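Long-range contacts in OLD nuclease (Thermus scotoductus, PDB 6P74), which degrades linear and supercoiled double-stranded DNA from 5' to 3', nicks circular DNA, and hydrolyses ATP with stimulation by DNA: residues P22-V27 with A322-R327; F85-F90 with N113-P118; I274-E279 with I306-S311. One frame throughout, in Å; residues are numbered along the deposited sequence.

Contact 1: residues P22-V27 with A322-R327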
ATOM      1  N   PRO A  22       5.704  17.902  20.078  1.00 75.79           N
ATOM      2  CA  PRO A  22       5.137  18.899  19.150  1.00 71.48           C
ATOM      3  C   PRO A  22       5.754  18.805  17.772  1.00 74.36           C
ATOM      4  O   PRO A  22       5.080  19.026  16.757  1.00 72.47           O
ATOM      5  CB  PRO A  22       5.461  20.244  19.828  1.00 70.72           C
ATOM      6  CG  PRO A  22       5.868  19.906  21.236  1.00 78.23           C
ATOM      7  CD  PRO A  22       6.464  18.521  21.178  1.00 74.02           C
ATOM      8  N   LEU A  23       7.039  18.480  17.723  1.00 68.42           N
ATOM      9  CA  LEU A  23       7.709  18.074  16.504  1.00 68.81           C
ATOM     10  C   LEU A  23       8.285  16.697  16.779  1.00 71.22           C
ATOM     11  O   LEU A  23       9.028  16.522  17.751  1.00 70.43           O
ATOM     12  CB  LEU A  23       8.812  19.059  16.132  1.00 76.10           C
ATOM     13  CG  LEU A  23       9.287  19.075  14.693  1.00 82.77           C
ATOM     14  CD1 LEU A  23       8.152  19.535  13.815  1.00 88.66           C
ATOM     15  CD2 LEU A  23      10.456  20.018  14.578  1.00 86.90           C
ATOM     16  N   THR A  24       7.919  15.718  15.950  1.00 67.97           N
ATOM     17  CA  THR A  24       8.441  14.361  16.064  1.00 64.71           C
ATOM     18  C   THR A  24       9.052  14.001  14.715  1.00 67.22           C
ATOM     19  O   THR A  24       8.338  13.920  13.711  1.00 69.52           O
ATOM     20  CB  THR A  24       7.351  13.372  16.476  1.00 65.10           C
ATOM     21  OG1 THR A  24       6.624  13.882  17.608  1.00 69.43           O
ATOM     22  CG2 THR A  24       7.971  12.053  16.849  1.00 61.88           C
ATOM     23  N   ALA A  25      10.381  13.813  14.688  1.00 62.32           N
ATOM     24  CA  ALA A  25      11.129  13.543  13.465  1.00 63.33           C
ATOM     25  C   ALA A  25      11.580  12.095  13.533  1.00 69.43           C
ATOM     26  O   ALA A  25      12.401  11.734  14.386  1.00 68.83           O
ATOM     27  CB  ALA A  25      12.332  14.476  13.314  1.00 61.82           C
ATOM     28  N   ILE A  26      11.054  11.274  12.633  1.00 66.61           N
ATOM     29  CA  ILE A  26      11.245   9.831  12.672  1.00 65.67           C
ATOM     30  C   ILE A  26      12.205   9.447  11.556  1.00 72.45           C
ATOM     31  O   ILE A  26      11.914   9.681  10.378  1.00 79.03           O
ATOM     32  CB  ILE A  26       9.909   9.098  12.527  1.00 64.50           C
ATOM     33  CG1 ILE A  26       8.897   9.656  13.547  1.00 64.05           C
ATOM     34  CG2 ILE A  26      10.133   7.616  12.617  1.00 63.77           C
ATOM     35  CD1 ILE A  26       7.601   8.863  13.640  1.00 63.06           C
ATOM     36  N   VAL A  27      13.349   8.863  11.922  1.00 76.83           N
ATOM     37  CA  VAL A  27      14.390   8.499  10.965  1.00 77.02           C
ATOM     38  C   VAL A  27      14.773   7.037  11.159  1.00 76.19           C
ATOM     39  O   VAL A  27      14.510   6.429  12.200  1.00 75.15           O
ATOM     40  CB  VAL A  27      15.639   9.385  11.098  1.00 80.86           C
ATOM     41  CG1 VAL A  27      15.243  10.828  11.273  1.00 80.01           C
ATOM     42  CG2 VAL A  27      16.474   8.909  12.268  1.00 85.06           C
ATOM     43  N   ALA A 322      13.153  15.921  19.399  1.00 63.69           N
ATOM     44  CA  ALA A 322      12.256  15.495  18.324  1.00 69.94           C
ATOM     45  C   ALA A 322      12.600  14.116  17.767  1.00 71.29           C
ATOM     46  O   ALA A 322      11.729  13.464  17.178  1.00 70.67           O
ATOM     47  CB  ALA A 322      12.281  16.507  17.187  1.00 66.96           C
ATOM     48  N   LEU A 323      13.824  13.645  17.988  1.00 66.52           N
ATOM     49  CA  LEU A 323      14.366  12.522  17.244  1.00 57.59           C
ATOM     50  C   LEU A 323      13.821  11.192  17.725  1.00 61.81           C
ATOM     51  O   LEU A 323      13.785  10.914  18.931  1.00 68.95           O
ATOM     52  CB  LEU A 323      15.887  12.526  17.342  1.00 61.21           C
ATOM     53  CG  LEU A 323      16.529  13.682  16.566  1.00 60.35           C
ATOM     54  CD1 LEU A 323      18.038  13.729  16.769  1.00 57.27           C
ATOM     55  CD2 LEU A 323      16.155  13.614  15.078  1.00 61.20           C
ATOM     56  N   ARG A 324      13.394  10.377  16.762  1.00 62.15           N
ATOM     57  CA  ARG A 324      13.063   8.974  16.962  1.00 63.90           C
ATOM     58  C   ARG A 324      13.767   8.198  15.869  1.00 64.10           C
ATOM     59  O   ARG A 324      13.529   8.456  14.681  1.00 64.56           O
ATOM     60  CB  ARG A 324      11.546   8.714  16.876  1.00 65.51           C
ATOM     61  CG  ARG A 324      10.656   9.667  17.644  1.00 66.49           C
ATOM     62  CD  ARG A 324      10.784   9.449  19.136  1.00 66.41           C
ATOM     63  NE  ARG A 324       9.854  10.323  19.831  1.00 73.27           N
ATOM     64  CZ  ARG A 324      10.159  11.537  20.269  1.00 67.68           C
ATOM     65  NH1 ARG A 324      11.394  12.016  20.108  1.00 55.02           N
ATOM     66  NH2 ARG A 324       9.227  12.260  20.866  1.00 64.64           N
ATOM     67  N   LEU A 325      14.603   7.236  16.250  1.00 62.87           N
ATOM     68  CA  LEU A 325      15.349   6.434  15.279  1.00 64.72           C
ATOM     69  C   LEU A 325      14.827   5.001  15.298  1.00 62.71           C
ATOM     70  O   LEU A 325      14.774   4.367  16.359  1.00 66.89           O
ATOM     71  CB  LEU A 325      16.855   6.504  15.566  1.00 66.84           C
ATOM     72  CG  LEU A 325      17.847   5.607  14.820  1.00 73.14           C
ATOM     73  CD1 LEU A 325      17.730   5.737  13.329  1.00 76.48           C
ATOM     74  CD2 LEU A 325      19.257   5.977  15.248  1.00 80.37           C
ATOM     75  N   VAL A 326      14.422   4.504  14.130  1.00 66.86           N
ATOM     76  CA  VAL A 326      13.691   3.243  13.995  1.00 71.23           C
ATOM     77  C   VAL A 326      14.523   2.290  13.149  1.00 77.18           C
ATOM     78  O   VAL A 326      14.966   2.655  12.054  1.00 77.27           O
ATOM     79  CB  VAL A 326      12.299   3.453  13.360  1.00 72.42           C
ATOM     80  CG1 VAL A 326      11.550   2.109  13.190  1.00 73.79           C
ATOM     81  CG2 VAL A 326      11.462   4.402  14.185  1.00 69.61           C
ATOM     82  N   ARG A 327      14.735   1.070  13.645  1.00 81.31           N
ATOM     83  CA  ARG A 327      15.492   0.097  12.867  1.00 82.94           C
ATOM     84  C   ARG A 327      15.268  -1.302  13.423  1.00 88.49           C
ATOM     85  O   ARG A 327      14.753  -1.476  14.534  1.00 89.35           O
ATOM     86  CB  ARG A 327      16.982   0.450  12.839  1.00 82.81           C
ATOM     87  CG  ARG A 327      17.724   0.078  14.058  1.00 82.09           C
ATOM     88  CD  ARG A 327      19.001   0.856  14.115  1.00 92.49           C
ATOM     89  NE  ARG A 327      19.109   1.440  15.438  1.00101.04           N
ATOM     90  CZ  ARG A 327      20.049   2.284  15.827  1.00 93.86           C
ATOM     91  NH1 ARG A 327      21.011   2.676  14.992  1.00 87.48           N
ATOM     92  NH2 ARG A 327      20.003   2.733  17.070  1.00 92.33           N
TER

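Contact 2: residues F85-F90 with N113-P118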
ATOM      1  N   PHE A  85     -16.834  11.313  31.919  1.00102.26           N
ATOM      2  CA  PHE A  85     -15.615  10.589  31.584  1.00 94.66           C
ATOM      3  C   PHE A  85     -14.596  11.527  30.953  1.00 89.73           C
ATOM      4  O   PHE A  85     -14.954  12.423  30.184  1.00 87.62           O
ATOM      5  CB  PHE A  85     -15.907   9.431  30.632  1.00 89.50           C
ATOM      6  CG  PHE A  85     -16.889   8.444  31.179  1.00 92.25           C
ATOM      7  CD1 PHE A  85     -16.549   7.633  32.248  1.00 93.02           C
ATOM      8  CD2 PHE A  85     -18.160   8.339  30.641  1.00 97.96           C
ATOM      9  CE1 PHE A  85     -17.459   6.726  32.766  1.00103.11           C
ATOM     10  CE2 PHE A  85     -19.076   7.439  31.157  1.00101.43           C
ATOM     11  CZ  PHE A  85     -18.725   6.629  32.220  1.00103.18           C
ATOM     12  N   ASN A  86     -13.328  11.318  31.290  1.00 91.05           N
ATOM     13  CA  ASN A  86     -12.209  12.012  30.658  1.00 89.51           C
ATOM     14  C   ASN A  86     -11.345  10.972  29.959  1.00 89.15           C
ATOM     15  O   ASN A  86     -10.626  10.210  30.615  1.00 86.89           O
ATOM     16  CB  ASN A  86     -11.395  12.807  31.678  1.00 89.25           C
ATOM     17  CG  ASN A  86     -12.193  13.929  32.309  1.00 95.54           C
ATOM     18  OD1 ASN A  86     -12.484  14.931  31.662  1.00 97.73           O
ATOM     19  ND2 ASN A  86     -12.553  13.765  33.576  1.00 97.47           N
ATOM     20  N   ILE A  87     -11.417  10.943  28.642  1.00 85.79           N
ATOM     21  CA  ILE A  87     -10.675   9.983  27.839  1.00 80.32           C
ATOM     22  C   ILE A  87      -9.355  10.595  27.411  1.00 78.37           C
ATOM     23  O   ILE A  87      -9.309  11.745  26.955  1.00 78.73           O
ATOM     24  CB  ILE A  87     -11.496   9.559  26.612  1.00 83.23           C
ATOM     25  CG1 ILE A  87     -12.832   8.958  27.055  1.00 79.97           C
ATOM     26  CG2 ILE A  87     -10.661   8.629  25.724  1.00 83.92           C
ATOM     27  CD1 ILE A  87     -12.707   7.987  28.217  1.00 74.15           C
ATOM     28  N   THR A  88      -8.278   9.821  27.531  1.00 79.18           N
ATOM     29  CA  THR A  88      -6.939  10.287  27.183  1.00 82.34           C
ATOM     30  C   THR A  88      -6.250   9.398  26.151  1.00 80.76           C
ATOM     31  O   THR A  88      -5.059   9.598  25.877  1.00 78.23           O
ATOM     32  CB  THR A  88      -6.068  10.402  28.444  1.00 81.69           C
ATOM     33  OG1 THR A  88      -5.672   9.097  28.884  1.00 77.84           O
ATOM     34  CG2 THR A  88      -6.846  11.086  29.572  1.00 86.54           C
ATOM     35  N   ALA A  89      -6.955   8.430  25.568  1.00 77.25           N
ATOM     36  CA  ALA A  89      -6.323   7.543  24.599  1.00 77.92           C
ATOM     37  C   ALA A  89      -7.383   6.673  23.948  1.00 75.06           C
ATOM     38  O   ALA A  89      -8.459   6.459  24.504  1.00 75.69           O
ATOM     39  CB  ALA A  89      -5.247   6.664  25.245  1.00 72.46           C
ATOM     40  N   PHE A  90      -7.057   6.181  22.757  1.00 69.05           N
ATOM     41  CA  PHE A  90      -7.857   5.213  22.029  1.00 73.56           C
ATOM     42  C   PHE A  90      -7.020   3.965  21.806  1.00 75.94           C
ATOM     43  O   PHE A  90      -5.812   4.064  21.571  1.00 81.84           O
ATOM     44  CB  PHE A  90      -8.302   5.769  20.686  1.00 79.01           C
ATOM     45  CG  PHE A  90      -9.052   7.050  20.775  1.00 76.40           C
ATOM     46  CD1 PHE A  90      -9.910   7.297  21.843  1.00 84.36           C
ATOM     47  CD2 PHE A  90      -8.942   7.994  19.772  1.00 75.89           C
ATOM     48  CE1 PHE A  90     -10.629   8.476  21.919  1.00 79.56           C
ATOM     49  CE2 PHE A  90      -9.665   9.184  19.834  1.00 83.65           C
ATOM     50  CZ  PHE A  90     -10.498   9.430  20.906  1.00 83.00           C
ATOM     51  N   ASN A 113      -7.751   2.277  31.715  1.00 93.89           N
ATOM     52  CA  ASN A 113      -8.942   1.436  31.751  1.00 95.09           C
ATOM     53  C   ASN A 113     -10.027   1.974  30.828  1.00 89.53           C
ATOM     54  O   ASN A 113     -10.111   3.177  30.565  1.00 82.24           O
ATOM     55  CB  ASN A 113      -9.506   1.337  33.165  1.00 99.44           C
ATOM     56  CG  ASN A 113      -8.448   1.025  34.177  1.00101.48           C
ATOM     57  OD1 ASN A 113      -8.137   1.852  35.037  1.00 99.31           O
ATOM     58  ND2 ASN A 113      -7.862  -0.167  34.073  1.00100.45           N
ATOM     59  N   VAL A 114     -10.867   1.066  30.349  1.00 93.15           N
ATOM     60  CA  VAL A 114     -12.056   1.453  29.597  1.00 86.38           C
ATOM     61  C   VAL A 114     -13.163   1.795  30.589  1.00 94.11           C
ATOM     62  O   VAL A 114     -13.600   0.916  31.350  1.00 90.89           O
ATOM     63  CB  VAL A 114     -12.495   0.334  28.644  1.00 81.46           C
ATOM     64  CG1 VAL A 114     -13.764   0.741  27.905  1.00 79.22           C
ATOM     65  CG2 VAL A 114     -11.351  -0.014  27.670  1.00 77.48           C
ATOM     66  N   PRO A 115     -13.643   3.041  30.619  1.00 97.80           N
ATOM     67  CA  PRO A 115     -14.732   3.387  31.541  1.00 97.79           C
ATOM     68  C   PRO A 115     -15.989   2.602  31.209  1.00 97.12           C
ATOM     69  O   PRO A 115     -16.282   2.340  30.042  1.00 95.05           O
ATOM     70  CB  PRO A 115     -14.941   4.891  31.309  1.00 96.91           C
ATOM     71  CG  PRO A 115     -13.783   5.355  30.526  1.00 95.63           C
ATOM     72  CD  PRO A 115     -13.273   4.172  29.753  1.00 97.09           C
ATOM     73  N   ARG A 116     -16.739   2.217  32.239  1.00 98.50           N
ATOM     74  CA  ARG A 116     -18.051   1.641  31.996  1.00105.52           C
ATOM     75  C   ARG A 116     -19.111   2.450  32.730  1.00104.06           C
ATOM     76  O   ARG A 116     -18.826   3.182  33.680  1.00 99.50           O
ATOM     77  CB  ARG A 116     -18.115   0.149  32.384  1.00117.00           C
ATOM     78  CG  ARG A 116     -17.975  -0.200  33.860  1.00125.78           C
ATOM     79  CD  ARG A 116     -17.464  -1.633  34.009  1.00131.00           C
ATOM     80  NE  ARG A 116     -16.192  -1.778  33.305  1.00134.50           N
ATOM     81  CZ  ARG A 116     -16.049  -2.327  32.100  1.00135.29           C
ATOM     82  NH1 ARG A 116     -17.107  -2.818  31.464  1.00139.49           N
ATOM     83  NH2 ARG A 116     -14.845  -2.390  31.538  1.00128.77           N
ATOM     84  N   TYR A 117     -20.336   2.341  32.237  1.00109.21           N
ATOM     85  CA  TYR A 117     -21.473   3.003  32.841  1.00113.19           C
ATOM     86  C   TYR A 117     -21.916   2.240  34.072  1.00120.31           C
ATOM     87  O   TYR A 117     -21.505   1.098  34.294  1.00121.39           O
ATOM     88  CB  TYR A 117     -22.614   3.111  31.832  1.00115.39           C
ATOM     89  CG  TYR A 117     -22.418   4.263  30.875  1.00114.42           C
ATOM     90  CD1 TYR A 117     -22.816   5.548  31.228  1.00114.83           C
ATOM     91  CD2 TYR A 117     -21.807   4.073  29.634  1.00109.78           C
ATOM     92  CE1 TYR A 117     -22.631   6.615  30.372  1.00116.79           C
ATOM     93  CE2 TYR A 117     -21.616   5.134  28.767  1.00109.40           C
ATOM     94  CZ  TYR A 117     -22.027   6.406  29.142  1.00118.24           C
ATOM     95  OH  TYR A 117     -21.843   7.479  28.292  1.00121.61           O
ATOM     96  N   PRO A 118     -22.760   2.853  34.899  1.00122.55           N
ATOM     97  CA  PRO A 118     -23.373   2.097  35.996  1.00127.37           C
ATOM     98  C   PRO A 118     -24.083   0.852  35.500  1.00132.95           C
ATOM     99  O   PRO A 118     -24.170  -0.146  36.226  1.00135.83           O
ATOM    100  CB  PRO A 118     -24.347   3.112  36.610  1.00132.25           C
ATOM    101  CG  PRO A 118     -24.626   4.085  35.500  1.00128.35           C
ATOM    102  CD  PRO A 118     -23.332   4.203  34.762  1.00119.84           C
TER

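Contact 3: residues I274-E279 with I306-S311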
ATOM      1  N   ILE A 274       0.602  14.730  10.042  1.00 66.27           N
ATOM      2  CA  ILE A 274       1.583  13.688   9.814  1.00 67.17           C
ATOM      3  C   ILE A 274       2.056  13.827   8.379  1.00 71.65           C
ATOM      4  O   ILE A 274       1.231  13.957   7.466  1.00 71.12           O
ATOM      5  CB  ILE A 274       0.979  12.305  10.082  1.00 72.19           C
ATOM      6  CG1 ILE A 274       0.677  12.168  11.579  1.00 80.58           C
ATOM      7  CG2 ILE A 274       1.897  11.219   9.565  1.00 73.65           C
ATOM      8  CD1 ILE A 274       0.073  10.841  11.961  1.00 91.82           C
ATOM      9  N   ILE A 275       3.371  13.841   8.176  1.00 69.56           N
ATOM     10  CA  ILE A 275       3.912  13.995   6.829  1.00 59.24           C
ATOM     11  C   ILE A 275       4.890  12.876   6.553  1.00 62.14           C
ATOM     12  O   ILE A 275       5.812  12.623   7.338  1.00 67.26           O
ATOM     13  CB  ILE A 275       4.566  15.367   6.613  1.00 62.05           C
ATOM     14  CG1 ILE A 275       3.570  16.460   6.965  1.00 56.80           C
ATOM     15  CG2 ILE A 275       4.960  15.531   5.143  1.00 62.61           C
ATOM     16  CD1 ILE A 275       4.128  17.844   6.904  1.00 61.67           C
ATOM     17  N   GLU A 276       4.643  12.172   5.465  1.00 68.48           N
ATOM     18  CA  GLU A 276       5.565  11.189   4.922  1.00 72.80           C
ATOM     19  C   GLU A 276       6.578  11.942   4.059  1.00 76.14           C
ATOM     20  O   GLU A 276       6.225  12.431   2.982  1.00 71.61           O
ATOM     21  CB  GLU A 276       4.762  10.183   4.112  1.00 71.45           C
ATOM     22  CG  GLU A 276       5.356   8.843   3.925  1.00 89.21           C
ATOM     23  CD  GLU A 276       4.463   7.981   3.050  1.00104.92           C
ATOM     24  OE1 GLU A 276       4.171   6.835   3.452  1.00112.80           O
ATOM     25  OE2 GLU A 276       4.041   8.469   1.968  1.00107.04           O
ATOM     26  N   GLU A 277       7.829  12.094   4.558  1.00 68.88           N
ATOM     27  CA  GLU A 277       8.936  12.704   3.816  1.00 66.64           C
ATOM     28  C   GLU A 277       8.791  14.159   3.387  1.00 65.95           C
ATOM     29  O   GLU A 277       8.927  14.480   2.201  1.00 63.31           O
ATOM     30  CB  GLU A 277       9.272  11.878   2.581  1.00 64.59           C
ATOM     31  CG  GLU A 277      10.379  10.930   2.832  1.00 80.53           C
ATOM     32  CD  GLU A 277       9.892   9.528   2.967  1.00 92.81           C
ATOM     33  OE1 GLU A 277       9.416   8.996   1.939  1.00 97.45           O
ATOM     34  OE2 GLU A 277       9.987   8.973   4.091  1.00 96.85           O
ATOM     35  N   PRO A 278       8.544  15.073   4.321  1.00 60.10           N
ATOM     36  CA  PRO A 278       8.340  16.471   3.932  1.00 54.57           C
ATOM     37  C   PRO A 278       9.292  17.042   2.911  1.00 62.52           C
ATOM     38  O   PRO A 278       8.975  18.066   2.291  1.00 59.06           O
ATOM     39  CB  PRO A 278       8.429  17.228   5.256  1.00 53.22           C
ATOM     40  CG  PRO A 278       9.257  16.327   6.164  1.00 54.58           C
ATOM     41  CD  PRO A 278       9.001  14.939   5.735  1.00 62.26           C
ATOM     42  N   GLU A 279      10.438  16.400   2.708  1.00 65.16           N
ATOM     43  CA  GLU A 279      11.428  16.946   1.805  1.00 67.42           C
ATOM     44  C   GLU A 279      11.081  16.712   0.354  1.00 68.79           C
ATOM     45  O   GLU A 279      11.635  17.403  -0.505  1.00 76.23           O
ATOM     46  CB  GLU A 279      12.814  16.347   2.071  1.00 58.29           C
ATOM     47  CG  GLU A 279      12.906  14.831   1.791  1.00 65.32           C
ATOM     48  CD  GLU A 279      12.571  13.970   3.033  1.00 70.71           C
ATOM     49  OE1 GLU A 279      11.869  14.488   3.941  1.00 60.86           O
ATOM     50  OE2 GLU A 279      13.027  12.796   3.103  1.00 68.97           O
ATOM     51  N   ILE A 306       4.280  15.459  12.878  1.00 62.24           N
ATOM     52  CA  ILE A 306       4.910  14.159  13.009  1.00 63.33           C
ATOM     53  C   ILE A 306       5.284  13.713  11.608  1.00 70.11           C
ATOM     54  O   ILE A 306       4.426  13.688  10.722  1.00 70.50           O
ATOM     55  CB  ILE A 306       3.973  13.141  13.672  1.00 66.25           C
ATOM     56  CG1 ILE A 306       3.594  13.592  15.083  1.00 68.57           C
ATOM     57  CG2 ILE A 306       4.582  11.732  13.658  1.00 54.87           C
ATOM     58  CD1 ILE A 306       2.518  12.708  15.706  1.00 68.44           C
ATOM     59  N   TYR A 307       6.553  13.357  11.400  1.00 63.50           N
ATOM     60  CA  TYR A 307       6.941  12.987  10.049  1.00 62.89           C
ATOM     61  C   TYR A 307       8.079  11.976  10.038  1.00 60.68           C
ATOM     62  O   TYR A 307       8.897  11.912  10.961  1.00 67.06           O
ATOM     63  CB  TYR A 307       7.325  14.222   9.239  1.00 65.40           C
ATOM     64  CG  TYR A 307       8.439  15.042   9.828  1.00 67.86           C
ATOM     65  CD1 TYR A 307       9.765  14.700   9.609  1.00 69.33           C
ATOM     66  CD2 TYR A 307       8.170  16.169  10.578  1.00 69.01           C
ATOM     67  CE1 TYR A 307      10.785  15.447  10.130  1.00 62.70           C
ATOM     68  CE2 TYR A 307       9.178  16.929  11.093  1.00 70.27           C
ATOM     69  CZ  TYR A 307      10.491  16.566  10.863  1.00 73.31           C
ATOM     70  OH  TYR A 307      11.516  17.323  11.382  1.00 75.32           O
ATOM     71  N   SER A 308       8.083  11.155   8.992  1.00 65.55           N
ATOM     72  CA  SER A 308       9.258  10.411   8.568  1.00 65.16           C
ATOM     73  C   SER A 308      10.071  11.289   7.617  1.00 62.18           C
ATOM     74  O   SER A 308       9.528  12.155   6.927  1.00 64.84           O
ATOM     75  CB  SER A 308       8.859   9.093   7.900  1.00 67.72           C
ATOM     76  OG  SER A 308       8.066   9.298   6.735  1.00 72.32           O
ATOM     77  N   THR A 309      11.391  11.092   7.621  1.00 69.14           N
ATOM     78  CA  THR A 309      12.269  11.877   6.763  1.00 66.48           C
ATOM     79  C   THR A 309      13.540  11.104   6.449  1.00 70.77           C
ATOM     80  O   THR A 309      13.992  10.258   7.230  1.00 68.03           O
ATOM     81  CB  THR A 309      12.649  13.220   7.399  1.00 64.15           C
ATOM     82  OG1 THR A 309      13.241  14.060   6.411  1.00 63.97           O
ATOM     83  CG2 THR A 309      13.654  13.017   8.515  1.00 64.23           C
ATOM     84  N   HIS A 310      14.110  11.414   5.285  1.00 74.61           N
ATOM     85  CA  HIS A 310      15.438  10.966   4.887  1.00 82.55           C
ATOM     86  C   HIS A 310      16.417  12.117   4.782  1.00 80.61           C
ATOM     87  O   HIS A 310      17.564  11.907   4.370  1.00 84.37           O
ATOM     88  CB  HIS A 310      15.381  10.248   3.538  1.00 92.17           C
ATOM     89  CG  HIS A 310      14.873   8.849   3.620  1.00109.62           C
ATOM     90  ND1 HIS A 310      15.684   7.786   3.961  1.00117.99           N
ATOM     91  CD2 HIS A 310      13.641   8.331   3.399  1.00114.06           C
ATOM     92  CE1 HIS A 310      14.972   6.674   3.954  1.00120.66           C
ATOM     93  NE2 HIS A 310      13.730   6.976   3.615  1.00117.37           N
ATOM     94  N   SER A 311      15.988  13.319   5.109  1.00 74.10           N
ATOM     95  CA  SER A 311      16.744  14.527   4.846  1.00 76.34           C
ATOM     96  C   SER A 311      17.417  15.007   6.111  1.00 76.59           C
ATOM     97  O   SER A 311      16.748  15.145   7.140  1.00 77.59           O
ATOM     98  CB  SER A 311      15.832  15.625   4.313  1.00 73.49           C
ATOM     99  OG  SER A 311      16.524  16.865   4.244  1.00 76.55           O
TER

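Contact 1: residues P22-V27 with A322-R327
A322 sets its methyl against the neighbouring strand, CB lying 3.3 Å from L23 O, while its own carbonyl receives the amide of A25 (A25 N to A322 O, 2.9 Å) from above the carbonyl plane. L323 follows on the face of the sheet that also carries A25 and V27, and its CD2 packs on the A25 methyl. R324 then bonds with both ends of its backbone: its N-H goes to A25 O, and R324 O takes V27 N at 2.8 Å in a nearly straight bond of 171°; I26 is the residue opposite R324 in the ladder. The ladder is parallel and belongs to the central sheet of a P-loop ATPase domain, where strand 23-27 leads directly into the Walker A loop. On the face of T24 and I26, R324 CG, anti to the carbonyl carbon (chi1 -46°), lies 3.7 Å from T24 CG2, and that methyl also sits over one face of the guanidinium, toward its rim. Carbonyls fix the guanidinium's rotation: R324 NH1 reaches L323 O at 2.9 Å in the guanidinium plane and also E321 O, and NE bonds to P19 O. L325 turns its CD1 onto V27 CG2 at 3.6 Å, the two side chains slanting across each other. V326 N closes the ladder on V27 O (2.7 Å), and V326 CG2 meets I26 CG2 at 3.8 Å against helix 34-45, where I37 touches both residues.

Contact 2: residues F85-F90 with N113-P118
F85 packs its ring against P115 and Y117, joining the start of strand 85-97 to the loop that follows strand 100-109. These two strands form an antiparallel hairpin in the six-stranded antiparallel sheet of the ATPase domain, and the loop folds back over the hairpin's first strand without pairing to it: no hydrogen bond crosses the contact, which is held mainly by apolar side-chain packing. The CB bond of F85 is directed toward the loop, and chi1 of -58° sets CG anti to the carbonyl carbon, 4.1 Å from P115 CB. From there the ring divides its contacts. Along one side, F85 CD1 lies tight on P115 CB at 3.3 Å, and CE1 keeps almost the same distance, 3.4 Å, from that P115 CB; the approach is oblique to the ring plane. At the tip, F85 CZ comes within 3.7 Å of the backbone oxygen R116 O. On the other side, the F85 ring turns its edge to the face of Y117, CE2 lying over that face toward the rim, nearest Y117 CE1 and CZ, a T-shaped pair with centroids of the F85 and Y117 rings 5.2 Å apart and planes at 85°. The CB bond of R116 points away from the strand, and its NH1 bonds to G120 O. L123, farther along the loop, touches F85, I87 and Y117, which brings a later part of the loop into the same apolar cluster. Y117 is exposed and also meets a neighbouring molecule in the crystal, so its position may owe something to lattice packing. I87, two residues along from F85, adds a second hold on the proline: its CD1 lies 3.7 Å from P115 CG, on the carbon next to the one that F85 grips.

Contact 3: residues I274-E279 with I306-S311
The Y307 ring carries P278 over one face, in a CH-pi contact with P278 CG 4.2 Å from the Y307 ring centroid, the two side chains crossing at about a right angle. I275 O approaches the ring obliquely. The carboxylate of E279 is the second flat group. Its OE2 takes the backbone H310 N on the syn side at 2.8 Å (162° at the hydrogen), and its OE1 is met from above the plane by T309 OG1 at 2.9 Å. Chi1 of 65° puts E279 CG in the crowded position between N and carbonyl carbon, from which the bent chain brings the buried carboxylate to these donors. T309 OG1 also accepts S311 N at 3.1 Å, closing an ST turn. S308 OG reaches E277 OE2 at 3.3 Å, again from above the carboxylate. Before these loops the strands pair in parallel: I275 N bonds to I306 O (2.8 Å), S308 N makes a weak bond to I275 O, and E277 N bonds to S308 O (2.9 Å). E276 points to the face of S308, where it touches T35 of the inferred ATP site, accepts from H140 N and forms a salt bridge with R39. Adjacent parallel strands of one beta-alpha-beta unit, with consecutive acids E276 and E277 where the first runs out and H310 after the second, are consistent with the Walker B strand and H-loop of ABC ATPases.

In the fold
Contacts 1 and 3 share the mixed sheet of the ATPase domain, with centres about 10 Å apart. Strands 23-27 and 304-308 are neighbours in it, tied by backbone bonds from T24 and I26 to Y307, and the four strands run in the order 272-276, 304-308, 23-27, 323-328. Contact 2 joins the separate antiparallel sheet to a loop, its centre about 29 Å from that of contact 1 and 33 Å from that of contact 3. Along the chain, contact 1 closes a long loop holding contact 2, then contact 3. The nucleotide-binding core is thus assembled from both ends of the ATPase sequence, with the inferred dimerization region (154-245) inserted between them.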